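Local coordinates for protein TSSL (Francisella novicida, PDB 4ACK) that is the cytoplasmic domain of a DotU-family type VI secretion protein, probably serving as a structural part of the membrane-anchored secretion machinery, at residues A[67-70]-A[71-75]; A[7-10]-A[11-15]. One frame throughout, in Å; residues are numbered along the deposited sequence.

Interaction 1 (A[67-70]-A[71-75]); sequences AYVD and EKLML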
loop_
_atom_site.group_PDB
_atom_site.type_symbol
_atom_site.label_atom_id
_atom_site.label_comp_id
_atom_site.label_asym_id
_atom_site.label_seq_id
_atom_site.Cartn_x
_atom_site.Cartn_y
_atom_site.Cartn_z
ATOM N N ALA A 67 -3.890 -0.327 -0.631
ATOM C CA ALA A 67 -4.363 -1.581 -0.086
ATOM C C ALA A 67 -3.758 -1.841 1.308
ATOM O O ALA A 67 -4.436 -2.386 2.194
ATOM C CB ALA A 67 -3.991 -2.719 -1.016
ATOM N N TYR A 68 -2.480 -1.499 1.493
ATOM C CA TYR A 68 -1.870 -1.594 2.782
ATOM C C TYR A 68 -2.611 -0.662 3.816
ATOM O O TYR A 68 -2.977 -1.107 4.929
ATOM C CB TYR A 68 -0.385 -1.297 2.686
ATOM C CG TYR A 68 0.253 -0.935 4.025
ATOM C CD1 TYR A 68 0.241 0.411 4.512
ATOM C CD2 TYR A 68 0.746 -1.926 4.855
ATOM C CE1 TYR A 68 0.772 0.740 5.799
ATOM C CE2 TYR A 68 1.286 -1.636 6.123
ATOM C CZ TYR A 68 1.316 -0.303 6.588
ATOM O OH TYR A 68 1.886 -0.081 7.820
ATOM N N VAL A 69 -2.842 0.606 3.441
ATOM C CA VAL A 69 -3.521 1.550 4.319
ATOM C C VAL A 69 -4.947 1.045 4.638
ATOM O O VAL A 69 -5.344 0.974 5.814
ATOM C CB VAL A 69 -3.632 2.948 3.722
ATOM C CG1 VAL A 69 -4.468 3.817 4.653
ATOM C CG2 VAL A 69 -2.228 3.585 3.528
ATOM N N ASP A 70 -5.706 0.717 3.591
ATOM C CA ASP A 70 -7.017 0.139 3.768
ATOM C C ASP A 70 -7.005 -1.056 4.725
ATOM O O ASP A 70 -7.882 -1.139 5.584
ATOM C CB ASP A 70 -7.618 -0.283 2.447
ATOM C CG ASP A 70 -8.092 0.879 1.629
ATOM O OD1 ASP A 70 -8.237 2.024 2.164
ATOM O OD2 ASP A 70 -8.315 0.651 0.418
ATOM N N GLU A 71 -6.007 -1.947 4.595
ATOM C CA GLU A 71 -5.988 -3.176 5.381
ATOM C C GLU A 71 -5.806 -2.869 6.878
ATOM O O GLU A 71 -6.333 -3.545 7.753
ATOM C CB GLU A 71 -4.831 -4.079 4.949
ATOM C CG GLU A 71 -4.810 -5.454 5.725
ATOM C CD GLU A 71 -3.769 -6.401 5.196
ATOM O OE1 GLU A 71 -3.943 -6.816 4.027
ATOM O OE2 GLU A 71 -2.778 -6.698 5.922
ATOM N N LYS A 72 -4.949 -1.896 7.153
ATOM C CA LYS A 72 -4.600 -1.594 8.522
ATOM C C LYS A 72 -5.805 -0.860 9.176
ATOM O O LYS A 72 -6.134 -1.103 10.333
ATOM C CB LYS A 72 -3.280 -0.796 8.569
ATOM C CG LYS A 72 -2.032 -1.635 8.165
ATOM C CD LYS A 72 -2.125 -3.114 8.671
ATOM C CE LYS A 72 -0.942 -4.021 8.240
ATOM N NZ LYS A 72 -1.255 -5.519 8.439
ATOM N N LEU A 73 -6.487 -0.041 8.392
ATOM C CA LEU A 73 -7.619 0.690 8.857
ATOM C C LEU A 73 -8.805 -0.217 9.088
ATOM O O LEU A 73 -9.480 -0.069 10.120
ATOM C CB LEU A 73 -7.985 1.829 7.903
ATOM C CG LEU A 73 -7.277 3.160 8.260
ATOM C CD1 LEU A 73 -8.001 3.753 9.490
ATOM C CD2 LEU A 73 -5.798 3.008 8.585
ATOM N N MET A 74 -9.053 -1.140 8.149
ATOM C CA MET A 74 -10.127 -2.124 8.318
ATOM C C MET A 74 -9.902 -2.994 9.546
ATOM O O MET A 74 -10.864 -3.406 10.171
ATOM C CB MET A 74 -10.319 -3.013 7.097
ATOM C CG MET A 74 -10.992 -2.367 5.897
ATOM S SD MET A 74 -12.442 -1.350 6.260
ATOM C CE MET A 74 -13.602 -2.003 5.088
ATOM N N LEU A 75 -8.644 -3.254 9.886
ATOM C CA LEU A 75 -8.294 -4.072 11.016
ATOM C C LEU A 75 -8.473 -3.321 12.335
ATOM O O LEU A 75 -8.987 -3.891 13.295
ATOM C CB LEU A 75 -6.879 -4.591 10.892
ATOM C CG LEU A 75 -6.683 -5.952 11.562
ATOM C CD1 LEU A 75 -7.245 -7.094 10.699
ATOM C CD2 LEU A 75 -5.212 -6.179 11.884
#

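Interaction 2 (A[7-10]-A[11-15]); sequences IEII and LDIIK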
loop_
_atom_site.group_PDB
_atom_site.type_symbol
_atom_site.label_atom_id
_atom_site.label_comp_id
_atom_site.label_asym_id
_atom_site.label_seq_id
_atom_site.Cartn_x
_atom_site.Cartn_y
_atom_site.Cartn_z
ATOM N N ILE A 7 9.546 7.993 -2.880
ATOM C CA ILE A 7 9.773 7.132 -1.755
ATOM C C ILE A 7 9.374 7.840 -0.443
ATOM O O ILE A 7 8.597 7.293 0.365
ATOM C CB ILE A 7 11.199 6.580 -1.691
ATOM C CG1 ILE A 7 11.459 5.560 -2.793
ATOM C CG2 ILE A 7 11.429 5.886 -0.372
ATOM C CD1 ILE A 7 10.583 4.255 -2.632
ATOM N N GLU A 8 9.839 9.080 -0.255
ATOM C CA GLU A 8 9.534 9.828 0.967
ATOM C C GLU A 8 8.044 9.948 1.128
ATOM O O GLU A 8 7.519 9.836 2.212
ATOM C CB GLU A 8 10.158 11.259 0.944
ATOM C CG GLU A 8 11.652 11.351 1.368
ATOM C CD GLU A 8 12.140 12.844 1.524
ATOM O OE1 GLU A 8 11.609 13.751 0.823
ATOM O OE2 GLU A 8 13.056 13.090 2.356
ATOM N N ILE A 9 7.341 10.263 0.072
ATOM C CA ILE A 9 5.917 10.295 0.229
ATOM C C ILE A 9 5.332 8.912 0.720
ATOM O O ILE A 9 4.458 8.882 1.576
ATOM C CB ILE A 9 5.281 10.732 -1.033
ATOM C CG1 ILE A 9 5.709 12.178 -1.346
ATOM C CG2 ILE A 9 3.769 10.586 -0.924
ATOM C CD1 ILE A 9 5.057 12.739 -2.642
ATOM N N ILE A 10 5.823 7.800 0.179
ATOM C CA ILE A 10 5.312 6.469 0.527
ATOM C C ILE A 10 5.585 6.198 2.045
ATOM O O ILE A 10 4.685 5.800 2.771
ATOM C CB ILE A 10 5.944 5.387 -0.398
ATOM C CG1 ILE A 10 5.398 5.555 -1.845
ATOM C CG2 ILE A 10 5.807 3.966 0.202
ATOM C CD1 ILE A 10 6.333 4.888 -2.924
ATOM N N LEU A 11 6.815 6.478 2.497
ATOM C CA LEU A 11 7.167 6.529 3.938
ATOM C C LEU A 11 6.279 7.414 4.760
ATOM O O LEU A 11 5.855 7.031 5.836
ATOM C CB LEU A 11 8.617 6.936 4.121
ATOM C CG LEU A 11 9.581 5.909 3.541
ATOM C CD1 LEU A 11 11.051 6.387 3.703
ATOM C CD2 LEU A 11 9.373 4.545 4.208
ATOM N N ASP A 12 5.933 8.576 4.240
ATOM C CA ASP A 12 5.078 9.456 5.003
ATOM C C ASP A 12 3.678 8.845 5.243
ATOM O O ASP A 12 3.162 8.880 6.380
ATOM C CB ASP A 12 4.988 10.858 4.397
ATOM C CG ASP A 12 4.579 11.909 5.417
ATOM O OD1 ASP A 12 5.051 11.839 6.577
ATOM O OD2 ASP A 12 3.779 12.807 5.060
ATOM N N ILE A 13 3.082 8.318 4.173
ATOM C CA ILE A 13 1.833 7.576 4.251
ATOM C C ILE A 13 1.965 6.397 5.188
ATOM O O ILE A 13 1.126 6.184 6.031
ATOM C CB ILE A 13 1.355 7.139 2.855
ATOM C CG1 ILE A 13 0.934 8.400 2.098
ATOM C CG2 ILE A 13 0.213 6.139 2.972
ATOM C CD1 ILE A 13 1.001 8.284 0.548
ATOM N N ILE A 14 3.029 5.634 5.082
ATOM C CA ILE A 14 3.147 4.558 6.018
ATOM C C ILE A 14 3.065 5.197 7.490
ATOM O O ILE A 14 2.151 4.867 8.267
ATOM C CB ILE A 14 4.310 3.641 5.648
ATOM C CG1 ILE A 14 4.024 2.954 4.284
ATOM C CG2 ILE A 14 4.494 2.582 6.674
ATOM C CD1 ILE A 14 5.159 1.988 3.836
ATOM N N LYS A 15 3.926 6.178 7.811
ATOM C CA LYS A 15 3.816 6.991 9.056
ATOM C C LYS A 15 2.375 7.469 9.418
ATOM O O LYS A 15 1.848 7.068 10.457
ATOM C CB LYS A 15 4.859 8.159 9.002
ATOM C CG LYS A 15 5.091 8.987 10.302
ATOM C CD LYS A 15 6.095 10.175 10.094
ATOM C CE LYS A 15 5.407 11.403 9.420
ATOM N NZ LYS A 15 4.844 12.388 10.423
#

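Interaction 1 (A[67-70]-A[71-75])
K72 crosses the ring of Y68, one helical turn back, at a slant. The contact is CH-pi: CG of K72 stands over one face, 4.1 Å from the centroid of the Y68 ring and displaced toward its rim, while K72 CE comes within 3.9 Å of Y68 CE2. A bend at chi2 (-37°) carries the lysine chain across the CE2 side of the ring. Its NZ then meets E71 OE2 at 3.2 Å in a salt bridge that uses the anti lone pair of that oxygen, and also bonds to the carbonyl oxygen of D131. The E71 carboxylate in turn accepts the backbone N-H groups of Y133 and G134, so this side of helix 55-79 holds the loop that follows helix 118-129 within the all-helical DotU domain. Apolar contact is lighter, with V69 CG1 4.2 Å from L73 CD2. Both carboxylate oxygens of the buried D70 are bonded elsewhere, OD1 to W86 NE1 and the N-H of L89, OD2 to the N-H of Q90, the last two at the start of helix 89-94. Among the backbone i to i+4 bonds, M74 N to D70 O is 2.8 Å long and nearly straight at 165°.

Interaction 2 (A[7-10]-A[11-15])
I9 and I13 meet at an angle, the CG2 branch of I9 receiving the CD1 end of I13 at 3.9 Å. Both isoleucines are turned alike, with CG2 opposite the backbone N and CG1 beside it (chi1 -64° in I9, -69° in I13). Repeated one turn on, this common setting brings the CG1-CD1 arm of I13 back to the CG2 branch of I9. That CD1 also lies 3.7 Å from the carbonyl oxygen of I9, so the chain end rests against backbone as well as side chain.

I10 and I14 are arranged otherwise. They run side by side and point the same way, with I10 CG2 4.2 Å from I14 CD1, and the CG1 of I14 sits 3.3 Å from I10 O. I7 and L11 repeat the slanted approach, CG2 of I7 touching CD1 of L11 at 4.1 Å, but here the leucine is exposed.

Beneath the side chains the backbone bonds are regular. The straightest, from I13 N to I9 O at 3.0 Å, has an N-H...O angle of 173°. On the more polar side of the helix, D12 and K15 make a long salt bridge, 3.9 Å from D12 OD1 to K15 NZ.

The directions of these side chains divide the helix among its neighbours. I7 and I10 reach I119 of helix 118-129, I9 and I13 touch S41 of helix 30-52, and I13 and I14 share L65 of helix 55-79. Buried I10, I13 and I14 set against exposed E8 and K15 and partly exposed D12, with L11 an apolar exception on the outside, make the pattern of an amphipathic helix, here one packed against three others in the helical bundle of a DotU domain.

How the interactions relate
Interaction 2 comes first along the chain, on helix 4-20, and interaction 1 follows on helix 55-79, with helix 30-52 between them in sequence. Their centres lie about 15 Å apart, yet the two helices touch directly. V69 CG2 approaches I13 CG2 to 3.6 Å, and the hydroxyl oxygen OH of Y68 packs 3.9 Å from I14 CG2. Y68 and V69 therefore face both ways, contacting their own helix one turn on and the N-terminal helix across the interface. All four segments belong to the DotU domain. Together they join the N-terminal helix to helix 55-79, which in turn meets later parts of the chain, tying distant parts of the sequence into one compact domain.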